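Local coordinates for protein GRMZM2G135359 pseudokinase (Zea mays, PDB 6CPY) that is a receptor-like pseudokinase, probably membrane-anchored, whose kinase-fold domain, the part described here, may bind ATP but is probably poor at or incapable of phosphoryl transfer, at residues E269-A274 and R301-L306; G59-S62 and E66-V69; R280-R285 and K289-K294. One frame throughout, in Å; residues are numbered along the deposited sequence.

Contact 1 (E269-A274 and R301-L306)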
loop_
_atom_site.group_PDB
_atom_site.type_symbol
_atom_site.label_atom_id
_atom_site.label_comp_id
_atom_site.label_asym_id
_atom_site.label_seq_id
_atom_site.Cartn_x
_atom_site.Cartn_y
_atom_site.Cartn_z
ATOM N N GLU A 269 8.032 7.311 -26.596
ATOM C CA GLU A 269 7.112 8.427 -26.657
ATOM C C GLU A 269 5.638 7.997 -26.680
ATOM O O GLU A 269 4.788 8.535 -25.957
ATOM C CB GLU A 269 7.464 9.177 -27.933
ATOM C CG GLU A 269 6.880 10.529 -28.060
ATOM C CD GLU A 269 7.060 11.038 -29.472
ATOM O OE1 GLU A 269 8.123 10.773 -30.093
ATOM O OE2 GLU A 269 6.115 11.659 -29.956
ATOM N N ASP A 270 5.330 7.005 -27.493
ATOM C CA ASP A 270 3.938 6.615 -27.666
ATOM C C ASP A 270 3.390 5.813 -26.494
ATOM O O ASP A 270 2.203 5.886 -26.197
ATOM C CB ASP A 270 3.762 5.881 -28.975
ATOM C CG ASP A 270 3.904 6.820 -30.171
ATOM O OD1 ASP A 270 3.556 8.015 -30.037
ATOM O OD2 ASP A 270 4.397 6.370 -31.207
ATOM N N THR A 271 4.261 5.071 -25.827
ATOM C CA THR A 271 3.882 4.402 -24.577
ATOM C C THR A 271 3.560 5.419 -23.490
ATOM O O THR A 271 2.569 5.284 -22.760
ATOM C CB THR A 271 5.004 3.451 -24.140
ATOM O OG1 THR A 271 5.319 2.600 -25.239
ATOM C CG2 THR A 271 4.564 2.582 -22.965
ATOM N N ALA A 272 4.381 6.452 -23.395
ATOM C CA ALA A 272 4.109 7.535 -22.471
ATOM C C ALA A 272 2.763 8.199 -22.759
ATOM O O ALA A 272 1.972 8.421 -21.840
ATOM C CB ALA A 272 5.233 8.539 -22.486
ATOM N N ARG A 273 2.483 8.494 -24.033
ATOM C CA ARG A 273 1.168 9.048 -24.405
ATOM C C ARG A 273 0.017 8.194 -23.932
ATOM O O ARG A 273 -0.941 8.695 -23.332
ATOM C CB ARG A 273 1.018 9.205 -25.920
ATOM C CG ARG A 273 1.614 10.454 -26.472
ATOM C CD ARG A 273 1.257 10.664 -27.946
ATOM N NE ARG A 273 1.859 11.929 -28.325
ATOM C CZ ARG A 273 3.064 12.080 -28.855
ATOM N NH1 ARG A 273 3.818 11.029 -29.173
ATOM N NH2 ARG A 273 3.509 13.301 -29.107
ATOM N N ALA A 274 0.102 6.904 -24.221
ATOM C CA ALA A 274 -0.965 5.989 -23.878
ATOM C C ALA A 274 -1.160 5.954 -22.348
ATOM O O ALA A 274 -2.291 5.942 -21.862
ATOM C CB ALA A 274 -0.677 4.613 -24.448
ATOM N N ARG A 301 -1.944 -3.486 -18.886
ATOM C CA ARG A 301 -1.235 -4.661 -19.414
ATOM C C ARG A 301 -1.050 -4.584 -20.928
ATOM O O ARG A 301 -0.000 -4.971 -21.452
ATOM C CB ARG A 301 -1.958 -5.963 -19.062
ATOM C CG ARG A 301 -1.162 -7.184 -19.487
ATOM C CD ARG A 301 -1.861 -8.483 -19.170
ATOM N NE ARG A 301 -0.947 -9.601 -19.387
ATOM C CZ ARG A 301 -1.058 -10.798 -18.819
ATOM N NH1 ARG A 301 -2.050 -11.057 -17.970
ATOM N NH2 ARG A 301 -0.158 -11.730 -19.088
ATOM N N GLU A 302 -2.077 -4.101 -21.620
ATOM C CA GLU A 302 -2.016 -3.876 -23.065
ATOM C C GLU A 302 -0.850 -2.935 -23.387
ATOM O O GLU A 302 -0.037 -3.219 -24.268
ATOM C CB GLU A 302 -3.348 -3.299 -23.563
ATOM C CG GLU A 302 -3.604 -3.421 -25.063
ATOM C CD GLU A 302 -4.946 -2.831 -25.476
ATOM O OE1 GLU A 302 -5.883 -2.817 -24.650
ATOM O OE2 GLU A 302 -5.068 -2.365 -26.629
ATOM N N ILE A 303 -0.739 -1.844 -22.627
ATOM C CA ILE A 303 0.304 -0.833 -22.867
ATOM C C ILE A 303 1.723 -1.290 -22.506
ATOM O O ILE A 303 2.659 -1.118 -23.297
ATOM C CB ILE A 303 -0.020 0.468 -22.106
ATOM C CG1 ILE A 303 -1.297 1.099 -22.674
ATOM C CG2 ILE A 303 1.147 1.446 -22.180
ATOM C CD1 ILE A 303 -1.939 2.131 -21.765
ATOM N N THR A 304 1.887 -1.854 -21.318
ATOM C CA THR A 304 3.211 -2.220 -20.811
ATOM C C THR A 304 3.689 -3.585 -21.302
ATOM O O THR A 304 4.894 -3.851 -21.306
ATOM C CB THR A 304 3.245 -2.235 -19.273
ATOM O OG1 THR A 304 2.387 -3.270 -18.775
ATOM C CG2 THR A 304 2.807 -0.893 -18.714
ATOM N N ALA A 305 2.742 -4.444 -21.685
ATOM C CA ALA A 305 3.010 -5.849 -21.994
ATOM C C ALA A 305 3.669 -6.603 -20.826
ATOM O O ALA A 305 4.438 -7.535 -21.039
ATOM C CB ALA A 305 3.846 -5.975 -23.262
ATOM N N LEU A 306 3.344 -6.211 -19.596
ATOM C CA LEU A 306 3.934 -6.820 -18.413
ATOM C C LEU A 306 2.875 -7.644 -17.720
ATOM O O LEU A 306 1.872 -7.111 -17.255
ATOM C CB LEU A 306 4.461 -5.759 -17.440
ATOM C CG LEU A 306 5.714 -4.987 -17.846
ATOM C CD1 LEU A 306 5.970 -3.872 -16.840
ATOM C CD2 LEU A 306 6.927 -5.901 -17.940
#
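Ile303 lies between Thr271 and Ala274, which sit one turn apart on the opposing helix, and these three residues make up the whole of this small helix-helix contact. The two branches of the isoleucine divide the work. Its CG2, anti to the backbone N while CG1 stands beside that N (chi1 -65°), meets the CG2 methyl of Thr271 at 3.7 Å, the two side chains passing one another while running opposite ways. The longer branch runs to Ala274, where CD1 of Ile303 comes within 3.9 Å of Ala274 CB. The same Ile303 CD1 also rests 3.8 Å from the carbonyl O of Ala274, so the methyl packs on backbone as well as side chain. With an alanine here, the reach to the Thr271 methyl and to Ala274 goes, and a gap would probably open between the helices.

The solvent side is built quite differently. Arg273 gathers Glu269 and Asp270 into a salt-bridge network confined to one helix. Glu269 OE2 lies in the guanidinium plane, whereas Asp270 OD1, 3.1 Å from Arg273 NH1, is tilted 18° from it. On the other segment the helix ends at Thr304, and Ala305, with positive phi, is the first residue to leave helical geometry; Thr304 OG1 accepts from Leu306 N at 3.2 Å in an ST turn.

Within the helical C-lobe the contact joins helix 269-282 to the last helix, 293-304. Ile303 continues onto Leu275 and Val278, while helix 144-164 touches both segments, through Trp144 on Thr271 and through Leu148 and Met152 on Thr304.

Contact 2 (G59-S62 and E66-V69)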
loop_
_atom_site.group_PDB
_atom_site.type_symbol
_atom_site.label_atom_id
_atom_site.label_comp_id
_atom_site.label_asym_id
_atom_site.label_seq_id
_atom_site.Cartn_x
_atom_site.Cartn_y
_atom_site.Cartn_z
ATOM N N GLY A 59 12.238 -6.536 12.055
ATOM C CA GLY A 59 12.666 -7.767 12.687
ATOM C C GLY A 59 13.021 -8.849 11.688
ATOM O O GLY A 59 12.894 -8.670 10.474
ATOM N N THR A 60 13.479 -9.975 12.221
ATOM C CA THR A 60 13.740 -11.178 11.450
ATOM C C THR A 60 13.286 -12.373 12.261
ATOM O O THR A 60 13.754 -12.579 13.390
ATOM C CB THR A 60 15.243 -11.338 11.130
ATOM O OG1 THR A 60 15.732 -10.129 10.545
ATOM C CG2 THR A 60 15.475 -12.495 10.155
ATOM N N LEU A 61 12.365 -13.147 11.695
ATOM C CA LEU A 61 11.871 -14.352 12.348
ATOM C C LEU A 61 12.953 -15.428 12.338
ATOM O O LEU A 61 13.903 -15.350 11.562
ATOM C CB LEU A 61 10.600 -14.850 11.653
ATOM C CG LEU A 61 9.391 -13.919 11.730
ATOM C CD1 LEU A 61 8.271 -14.443 10.855
ATOM C CD2 LEU A 61 8.915 -13.739 13.169
ATOM N N SER A 62 12.812 -16.434 13.202
ATOM C CA SER A 62 13.827 -17.501 13.302
ATOM C C SER A 62 13.980 -18.273 11.986
ATOM O O SER A 62 15.034 -18.848 11.721
ATOM C CB SER A 62 13.506 -18.453 14.467
ATOM O OG SER A 62 12.313 -19.164 14.219
ATOM N N GLU A 66 12.386 -11.719 6.920
ATOM C CA GLU A 66 12.407 -10.365 7.445
ATOM C C GLU A 66 10.976 -9.835 7.534
ATOM O O GLU A 66 10.143 -10.130 6.672
ATOM C CB GLU A 66 13.288 -9.475 6.576
ATOM C CG GLU A 66 14.761 -9.854 6.665
ATOM C CD GLU A 66 15.628 -8.991 5.772
ATOM O OE1 GLU A 66 16.007 -7.865 6.173
ATOM O OE2 GLU A 66 15.910 -9.442 4.655
ATOM N N ILE A 67 10.707 -9.058 8.572
ATOM C CA ILE A 67 9.360 -8.577 8.858
ATOM C C ILE A 67 9.360 -7.103 9.192
ATOM O O ILE A 67 10.348 -6.540 9.676
ATOM C CB ILE A 67 8.700 -9.362 10.023
ATOM C CG1 ILE A 67 9.560 -9.320 11.288
ATOM C CG2 ILE A 67 8.450 -10.804 9.607
ATOM C CD1 ILE A 67 8.946 -10.010 12.491
ATOM N N ALA A 68 8.226 -6.477 8.927
ATOM C CA ALA A 68 7.962 -5.146 9.393
ATOM C C ALA A 68 6.794 -5.285 10.346
ATOM O O ALA A 68 5.733 -5.804 9.970
ATOM C CB ALA A 68 7.609 -4.234 8.236
ATOM N N VAL A 69 6.994 -4.816 11.568
ATOM C CA VAL A 69 6.012 -4.983 12.624
ATOM C C VAL A 69 5.344 -3.651 12.887
ATOM O O VAL A 69 6.007 -2.691 13.254
ATOM C CB VAL A 69 6.691 -5.517 13.886
ATOM C CG1 VAL A 69 5.703 -5.610 15.038
ATOM C CG2 VAL A 69 7.328 -6.865 13.579
#
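Gly59 and Ile67 face each other across the antiparallel hairpin of strands 54-60 and 66-72, the second and third strands of the kinase N-lobe sheet. They form a hydrogen-bonded pair: Gly59 N donates to Ile67 O at 3.0 Å, and Ile67 N returns a bond of 2.9 Å to Gly59 O, both nearly straight at 168°. The next pair, Thr60 with Glu66, is non-hydrogen-bonded, and its side chains lie side by side on one face, Thr60 OG1 4.0 Å from Glu66 CG. The carboxylate of Glu66 is taken up by Lys58, in a salt bridge through OE1.

Ile67 lies on the other face. Its CG1 is wedged between the backbone N and carbonyl carbon (chi1 56°), which brings it over the glycine backbone, 3.5 Å from Gly59 O. A beta carbon on Gly59 would stand tightly against that CG1. Past the strand end, Leu61 crosses Ile67 at about a right angle, its CD2 methyl 3.8 Å from Ile67 CD1, and the apolar cover thus extends into the turn.

The third strand is the one that carries the catalytic lysine in active kinases. Here it is central in the five-stranded sheet: strand 54-60 flanks it on one edge and strand 117-123 on the other, where Ala68 pairs with Phe122 and the side chains of Ile67 and Val69 pack on Val121 and Val119.

Contact 3 (R280-R285 and K289-K294)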
loop_
_atom_site.group_PDB
_atom_site.type_symbol
_atom_site.label_atom_id
_atom_site.label_comp_id
_atom_site.label_asym_id
_atom_site.label_seq_id
_atom_site.Cartn_x
_atom_site.Cartn_y
_atom_site.Cartn_z
ATOM N N ARG A 280 -5.682 10.374 -17.528
ATOM C CA ARG A 280 -6.793 11.308 -17.761
ATOM C C ARG A 280 -8.153 10.671 -17.461
ATOM O O ARG A 280 -9.019 11.320 -16.865
ATOM C CB ARG A 280 -6.763 11.850 -19.194
ATOM C CG ARG A 280 -7.859 12.856 -19.523
ATOM C CD ARG A 280 -7.880 14.067 -18.606
ATOM N NE ARG A 280 -9.032 14.919 -18.921
ATOM C CZ ARG A 280 -10.280 14.700 -18.503
ATOM N NH1 ARG A 280 -10.571 13.664 -17.723
ATOM N NH2 ARG A 280 -11.253 15.536 -18.856
ATOM N N SER A 281 -8.337 9.417 -17.867
ATOM C CA SER A 281 -9.595 8.701 -17.618
ATOM C C SER A 281 -9.842 8.531 -16.122
ATOM O O SER A 281 -10.946 8.797 -15.627
ATOM C CB SER A 281 -9.577 7.324 -18.279
ATOM O OG SER A 281 -9.400 7.442 -19.674
ATOM N N CYS A 282 -8.801 8.104 -15.406
ATOM C CA CYS A 282 -8.896 7.862 -13.965
ATOM C C CYS A 282 -9.181 9.120 -13.147
ATOM O O CYS A 282 -9.887 9.037 -12.142
ATOM C CB CYS A 282 -7.601 7.221 -13.438
ATOM S SG CYS A 282 -7.269 5.566 -14.061
ATOM N N ILE A 283 -8.631 10.271 -13.535
ATOM C CA ILE A 283 -8.723 11.448 -12.672
ATOM C C ILE A 283 -9.873 12.395 -13.045
ATOM O O ILE A 283 -9.941 13.507 -12.529
ATOM C CB ILE A 283 -7.394 12.229 -12.568
ATOM C CG1 ILE A 283 -7.001 12.877 -13.902
ATOM C CG2 ILE A 283 -6.287 11.322 -12.042
ATOM C CD1 ILE A 283 -5.860 13.854 -13.746
ATOM N N ASP A 284 -10.763 11.943 -13.925
ATOM C CA ASP A 284 -11.931 12.743 -14.322
ATOM C C ASP A 284 -12.720 13.155 -13.087
ATOM O O ASP A 284 -12.970 12.335 -12.205
ATOM C CB ASP A 284 -12.833 11.971 -15.286
ATOM C CG ASP A 284 -13.787 12.889 -16.052
ATOM O OD1 ASP A 284 -14.774 13.376 -15.453
ATOM O OD2 ASP A 284 -13.533 13.123 -17.251
ATOM N N ARG A 285 -13.096 14.433 -13.025
ATOM C CA ARG A 285 -13.780 14.981 -11.857
ATOM C C ARG A 285 -15.150 14.357 -11.598
ATOM O O ARG A 285 -15.648 14.401 -10.472
ATOM C CB ARG A 285 -13.905 16.495 -11.984
ATOM C CG ARG A 285 -12.584 17.212 -11.788
ATOM C CD ARG A 285 -12.738 18.696 -12.052
ATOM N NE ARG A 285 -11.471 19.413 -11.917
ATOM C CZ ARG A 285 -10.990 19.920 -10.782
ATOM N NH1 ARG A 285 -11.659 19.807 -9.638
ATOM N NH2 ARG A 285 -9.825 20.552 -10.793
ATOM N N LYS A 289 -17.720 8.878 -14.876
ATOM C CA LYS A 289 -16.949 8.795 -16.115
ATOM C C LYS A 289 -15.642 7.997 -15.985
ATOM O O LYS A 289 -15.013 7.703 -16.997
ATOM C CB LYS A 289 -16.615 10.198 -16.644
ATOM C CG LYS A 289 -17.810 10.985 -17.165
ATOM C CD LYS A 289 -17.355 12.202 -17.956
ATOM C CE LYS A 289 -18.507 13.161 -18.255
ATOM N NZ LYS A 289 -18.888 14.004 -17.089
ATOM N N ARG A 290 -15.224 7.661 -14.765
ATOM C CA ARG A 290 -13.958 6.928 -14.577
ATOM C C ARG A 290 -14.119 5.458 -14.909
ATOM O O ARG A 290 -15.197 4.899 -14.736
ATOM C CB ARG A 290 -13.456 7.043 -13.142
ATOM C CG ARG A 290 -13.120 8.454 -12.729
ATOM C CD ARG A 290 -12.886 8.556 -11.242
ATOM N NE ARG A 290 -12.939 9.946 -10.818
ATOM C CZ ARG A 290 -13.199 10.358 -9.581
ATOM N NH1 ARG A 290 -13.409 9.488 -8.593
ATOM N NH2 ARG A 290 -13.247 11.652 -9.330
ATOM N N PRO A 291 -13.038 4.815 -15.368
ATOM C CA PRO A 291 -13.088 3.381 -15.596
ATOM C C PRO A 291 -13.043 2.579 -14.290
ATOM O O PRO A 291 -12.685 3.114 -13.233
ATOM C CB PRO A 291 -11.837 3.122 -16.437
ATOM C CG PRO A 291 -10.885 4.193 -16.029
ATOM C CD PRO A 291 -11.728 5.391 -15.721
ATOM N N GLN A 292 -13.428 1.310 -14.384
ATOM C CA GLN A 292 -13.324 0.357 -13.286
ATOM C C GLN A 292 -11.883 -0.111 -13.194
ATOM O O GLN A 292 -11.169 -0.125 -14.189
ATOM C CB GLN A 292 -14.217 -0.864 -13.545
ATOM C CG GLN A 292 -15.702 -0.560 -13.658
ATOM C CD GLN A 292 -16.361 -0.375 -12.307
ATOM O OE1 GLN A 292 -16.867 0.703 -11.994
ATOM N NE2 GLN A 292 -16.357 -1.430 -11.496
ATOM N N MET A 293 -11.456 -0.535 -12.009
ATOM C CA MET A 293 -10.065 -0.924 -11.830
ATOM C C MET A 293 -9.670 -2.117 -12.711
ATOM O O MET A 293 -8.530 -2.200 -13.187
ATOM C CB MET A 293 -9.784 -1.225 -10.353
ATOM C CG MET A 293 -8.326 -1.106 -9.991
ATOM S SD MET A 293 -7.638 0.528 -10.334
ATOM C CE MET A 293 -6.019 0.003 -10.900
ATOM N N LYS A 294 -10.609 -3.036 -12.932
ATOM C CA LYS A 294 -10.380 -4.168 -13.832
ATOM C C LYS A 294 -10.051 -3.680 -15.254
ATOM O O LYS A 294 -9.180 -4.225 -15.921
ATOM C CB LYS A 294 -11.608 -5.098 -13.847
ATOM C CG LYS A 294 -11.494 -6.299 -14.782
ATOM C CD LYS A 294 -12.720 -7.208 -14.692
ATOM C CE LYS A 294 -13.327 -7.500 -16.061
ATOM N NZ LYS A 294 -12.407 -8.228 -16.987
HETATM O O HOH W 1 -16.213 15.316 -16.464
#
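Cys282 and Arg290 bring their backbones closest together, CA to CA 5.2 Å, where a tight connection turns the chain from one helix toward the next. The first helix ends here, Ile283 being the first residue to leave helical geometry, and the second starts after Gln292 at its N-cap. Between them the backbone of 289-291 runs past the end of the first helix.

Arg290, extended from CG to NE, passes Cys282 O, with CD 3.2 Å from that oxygen, and delivers the guanidinium side-on to Asp284 O. NE and NH2 both donate to this one carbonyl oxygen, NE at 2.8 Å and in the carbonyl plane, NH2 at 3.0 Å and tilted 18° from it. The oxygen lies near the guanidinium plane, so the double grip should fix the rotation of the group. NH1 reaches Glu215 O.

Pro291 sits alongside the helix end: its CD lies 3.5 Å from Ser281 O and 3.9 Å from Ser281 CB. With CG anti to the backbone N (chi1 -162°), the Asp284 carboxylate is carried toward Lys289, with Arg280 on its other oxygen. Its OD2 takes Arg280 NH1 at 3.0 Å, met from above the carboxylate plane. OD1 accepts from a water at 2.6 Å, which in turn accepts from Lys289 NZ, and also accepts from the backbone N of Asp286. The aliphatic part of Lys289 crosses the carboxylate, while its ammonium has a salt bridge to Asp286.

An arginine-proline pair leading into the final helix is a hallmark of the protein kinase C-lobe. In canonical kinases this arginine pairs with the glutamate of the APE motif; here its bond to Glu215 O ties the connection to helix 214-230 through a backbone carbonyl.

Followed from the N terminus, the chain first closes contact 2, a hairpin with only three residues between its segments, in the N-lobe sheet. It then passes through the rest of the kinase fold before reaching 269-274, where contact 1 opens. Within that larger loop lies contact 3, bracketing the short turn between helices 269-282 and 293-304; residues 301-306 finally close contact 1. The two thus clasp the same helix pair at different levels, their centres about 17 Å apart and their nearest atoms about 7 Å. Contact 2 stands apart in the other lobe, with its centre about 37 Å from that of contact 1 and about 38 Å from that of contact 3.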